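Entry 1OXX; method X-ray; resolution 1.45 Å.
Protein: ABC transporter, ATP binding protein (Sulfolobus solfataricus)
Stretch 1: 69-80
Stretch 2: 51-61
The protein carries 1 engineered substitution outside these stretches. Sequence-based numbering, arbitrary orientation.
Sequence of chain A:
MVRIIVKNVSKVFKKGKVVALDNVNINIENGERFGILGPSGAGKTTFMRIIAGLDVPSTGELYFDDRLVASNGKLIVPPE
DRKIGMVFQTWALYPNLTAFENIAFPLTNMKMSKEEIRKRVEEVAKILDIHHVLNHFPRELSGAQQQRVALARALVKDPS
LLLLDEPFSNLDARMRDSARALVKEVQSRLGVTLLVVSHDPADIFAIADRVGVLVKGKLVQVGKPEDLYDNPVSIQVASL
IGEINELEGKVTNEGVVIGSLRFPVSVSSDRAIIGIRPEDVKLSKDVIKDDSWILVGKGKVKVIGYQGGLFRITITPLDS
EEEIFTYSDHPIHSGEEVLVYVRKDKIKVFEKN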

# COMPACT_ATOMS: atom_id res chain seq x y z
N VAL A 69 -9.77 3.92 -23.75
CA VAL A 69 -10.89 4.28 -22.89
C VAL A 69 -10.89 5.75 -22.43
O VAL A 69 -11.91 6.26 -21.99
CB VAL A 69 -10.99 3.33 -21.66
CG1 VAL A 69 -11.19 1.90 -22.10
CG2 VAL A 69 -9.75 3.45 -20.79
N ALA A 70 -9.74 6.41 -22.51
CA ALA A 70 -9.65 7.83 -22.17
C ALA A 70 -8.39 8.40 -22.80
O ALA A 70 -7.39 7.71 -22.94
CB ALA A 70 -9.64 8.03 -20.67
N SER A 71 -8.43 9.68 -23.17
CA SER A 71 -7.32 10.28 -23.88
C SER A 71 -7.38 11.79 -23.84
O SER A 71 -8.38 12.39 -24.24
CB SER A 71 -7.35 9.83 -25.35
OG SER A 71 -6.35 10.48 -26.11
N ASN A 72 -6.31 12.39 -23.33
CA ASN A 72 -6.15 13.82 -23.40
C ASN A 72 -7.41 14.66 -23.11
O ASN A 72 -7.86 15.47 -23.92
CB ASN A 72 -5.52 14.15 -24.76
CG ASN A 72 -4.15 13.49 -24.92
OD1 ASN A 72 -3.17 13.95 -24.35
ND2 ASN A 72 -4.09 12.39 -25.66
N GLY A 73 -7.96 14.45 -21.92
CA GLY A 73 -9.10 15.22 -21.45
C GLY A 73 -10.46 14.70 -21.85
O GLY A 73 -11.49 15.26 -21.45
N LYS A 74 -10.48 13.62 -22.64
CA LYS A 74 -11.73 13.04 -23.12
C LYS A 74 -12.01 11.64 -22.57
O LYS A 74 -11.15 10.76 -22.63
CB LYS A 74 -11.71 12.96 -24.62
N LEU A 75 -13.24 11.44 -22.10
CA LEU A 75 -13.68 10.14 -21.63
C LEU A 75 -14.23 9.44 -22.86
O LEU A 75 -15.14 9.96 -23.50
CB LEU A 75 -14.75 10.29 -20.56
CG LEU A 75 -15.28 8.99 -19.94
CD1 LEU A 75 -14.17 8.23 -19.21
CD2 LEU A 75 -16.44 9.29 -19.01
N ILE A 76 -13.68 8.28 -23.20
CA ILE A 76 -14.10 7.58 -24.42
C ILE A 76 -15.01 6.41 -24.12
O ILE A 76 -16.00 6.20 -24.83
CB ILE A 76 -12.88 7.17 -25.22
CG1 ILE A 76 -12.13 8.43 -25.68
CG2 ILE A 76 -13.28 6.35 -26.44
CD1 ILE A 76 -10.79 8.16 -26.27
N VAL A 77 -14.65 5.64 -23.10
CA VAL A 77 -15.47 4.54 -22.59
C VAL A 77 -15.77 4.85 -21.12
O VAL A 77 -14.86 4.92 -20.30
CB VAL A 77 -14.72 3.20 -22.67
CG1 VAL A 77 -15.55 2.09 -22.04
CG2 VAL A 77 -14.31 2.88 -24.11
N PRO A 78 -17.03 5.08 -20.78
CA PRO A 78 -17.41 5.42 -19.41
C PRO A 78 -17.32 4.24 -18.44
O PRO A 78 -17.21 3.10 -18.90
CB PRO A 78 -18.86 5.86 -19.59
CG PRO A 78 -19.31 4.95 -20.65
CD PRO A 78 -18.21 5.02 -21.67
N PRO A 79 -17.34 4.48 -17.12
CA PRO A 79 -17.13 3.40 -16.15
C PRO A 79 -18.04 2.18 -16.34
O PRO A 79 -17.56 1.05 -16.25
CB PRO A 79 -17.43 4.06 -14.80
CG PRO A 79 -17.36 5.52 -15.02
CD PRO A 79 -17.56 5.78 -16.47
N GLU A 80 -19.31 2.41 -16.61
CA GLU A 80 -20.27 1.30 -16.70
C GLU A 80 -19.99 0.35 -17.87
O GLU A 80 -20.55 -0.75 -17.92
CB GLU A 80 -21.70 1.83 -16.77
CG GLU A 80 -22.03 2.63 -18.01
CD GLU A 80 -21.74 4.11 -17.86
OE1 GLU A 80 -20.94 4.48 -16.97
OE2 GLU A 80 -22.33 4.90 -18.63
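Stretch 2, residues 51-61: IAGLDVPSTGE

A short hairpin can dock through a polar residue at its tip, and the ABC transporter ATP-binding protein of Sulfolobus solfataricus gives a clear example. Residues 51-61 leave a helix at A52, turn through G53, whose phi is positive, and run in largely extended conformation from D55 to P57. The chain bends at S58, extends again at T59 and turns a corner at G60. E61 then pairs antiparallel with S71 as a non-hydrogen-bonded bridge, their CA atoms 4.4 Å apart, so the two segments pass in opposite directions where they meet.

The tip is a type I' turn from S71 to K74, and N72 is its key residue. Its CB points away from stretch 2, yet chi1 in the m well (-61°) and chi2 at -76° bring the amide back against the opposing chain. Both ends of that amide are used: G60 N donates to N72 OD1 at 2.9 Å, while N72 ND2 donates to E61 OE2, also at 2.9 Å, and to S71 OG at 3.0 Å. The backbone closes the arrangement, N72 N reaching G60 O at 2.9 Å. E61 answers with a bent side chain, chi1 m, chi2 p and chi3 41°, which places OE2 within reach of the amide. S71, with chi1 t, lies on the same face of the sheet as E61, its OG 3.7 Å from E61 CG.

Next in the turn, G73 donates from N to P57 O at 2.8 Å. Its phi/psi of 87/-2 would jam a CB against the preceding carbonyl, so the backbone itself calls for glycine; the same holds for G53 and G60. At G53 there is a second constraint, since an ideal CB would stand a tight 3.3 Å from P79 N.

Beside the polar tip lies an apolar patch centred on V56, which points toward stretch 1. With chi1 m, it sets CG1 3.7 Å from L75 CB and 4.3 Å from A70 CB; the same A70 CB packs 3.7 Å from P57 CD. L75 leaves its backbone sideways, but its t, p rotamer carries CD1 to 3.7 Å from G53 O. V56 N is itself held by D55 OD1 at 2.7 Å.

Farther along, P79 covers the end of the helix. Its CB lies 3.4 Å from A52 O and its CG 3.4 Å from G53 O. L54 starts away from stretch 1, but its m, t rotamer returns CD2 to 4.1 Å from P79 CG.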

# COMPACT_ATOMS: atom_id res chain seq x y z
N ILE A 51 -8.37 5.20 -13.69
CA ILE A 51 -8.56 3.81 -14.12
C ILE A 51 -10.05 3.44 -14.12
O ILE A 51 -10.50 2.72 -15.00
CB ILE A 51 -7.76 2.82 -13.22
CG1 ILE A 51 -6.28 3.20 -13.15
CG2 ILE A 51 -7.93 1.40 -13.72
CD1 ILE A 51 -5.59 3.28 -14.49
N ALA A 52 -10.81 3.94 -13.15
CA ALA A 52 -12.24 3.61 -13.07
C ALA A 52 -13.06 4.30 -14.15
O ALA A 52 -14.09 3.79 -14.57
CB ALA A 52 -12.79 3.97 -11.71
N GLY A 53 -12.60 5.45 -14.61
CA GLY A 53 -13.34 6.21 -15.60
C GLY A 53 -14.17 7.31 -14.94
O GLY A 53 -15.00 7.94 -15.60
N LEU A 54 -13.94 7.55 -13.66
CA LEU A 54 -14.62 8.62 -12.92
C LEU A 54 -13.92 9.96 -13.16
O LEU A 54 -14.45 11.04 -12.84
CB LEU A 54 -14.68 8.30 -11.43
CG LEU A 54 -15.51 7.05 -11.10
CD1 LEU A 54 -15.31 6.62 -9.66
CD2 LEU A 54 -16.99 7.33 -11.38
N ASP A 55 -12.71 9.88 -13.70
CA ASP A 55 -11.95 11.04 -14.12
C ASP A 55 -11.16 10.63 -15.35
O ASP A 55 -11.19 9.47 -15.76
CB ASP A 55 -11.04 11.52 -13.00
CG ASP A 55 -10.61 12.98 -13.16
OD1 ASP A 55 -10.87 13.59 -14.24
OD2 ASP A 55 -10.02 13.59 -12.26
N VAL A 56 -10.48 11.59 -15.97
CA VAL A 56 -9.70 11.34 -17.17
C VAL A 56 -8.33 11.97 -17.10
O VAL A 56 -8.13 12.94 -16.37
CB VAL A 56 -10.41 11.90 -18.42
CG1 VAL A 56 -11.73 11.17 -18.66
CG2 VAL A 56 -10.64 13.39 -18.29
N PRO A 57 -7.37 11.42 -17.84
CA PRO A 57 -6.05 12.05 -17.93
C PRO A 57 -6.20 13.43 -18.54
O PRO A 57 -7.03 13.64 -19.44
CB PRO A 57 -5.28 11.15 -18.89
CG PRO A 57 -6.03 9.86 -18.91
CD PRO A 57 -7.45 10.19 -18.64
N SER A 58 -5.43 14.39 -18.04
CA SER A 58 -5.35 15.72 -18.67
C SER A 58 -4.62 15.56 -20.00
O SER A 58 -5.05 16.09 -21.04
CB SER A 58 -4.64 16.72 -17.76
OG SER A 58 -5.35 16.90 -16.54
N THR A 59 -3.51 14.83 -19.96
CA THR A 59 -2.77 14.44 -21.14
C THR A 59 -2.41 12.98 -20.99
O THR A 59 -2.35 12.44 -19.87
CB THR A 59 -1.53 15.31 -21.35
OG1 THR A 59 -0.72 15.28 -20.18
CG2 THR A 59 -1.93 16.76 -21.51
N GLY A 60 -2.19 12.32 -22.12
CA GLY A 60 -1.89 10.90 -22.13
C GLY A 60 -3.09 10.03 -22.43
O GLY A 60 -4.22 10.51 -22.57
N GLU A 61 -2.85 8.73 -22.47
CA GLU A 61 -3.86 7.77 -22.90
C GLU A 61 -3.96 6.55 -21.98
O GLU A 61 -2.97 6.14 -21.38
CB GLU A 61 -3.51 7.31 -24.31
CG GLU A 61 -3.41 8.45 -25.32
CD GLU A 61 -2.04 9.12 -25.36
OE1 GLU A 61 -1.01 8.41 -25.29
OE2 GLU A 61 -1.99 10.36 -25.46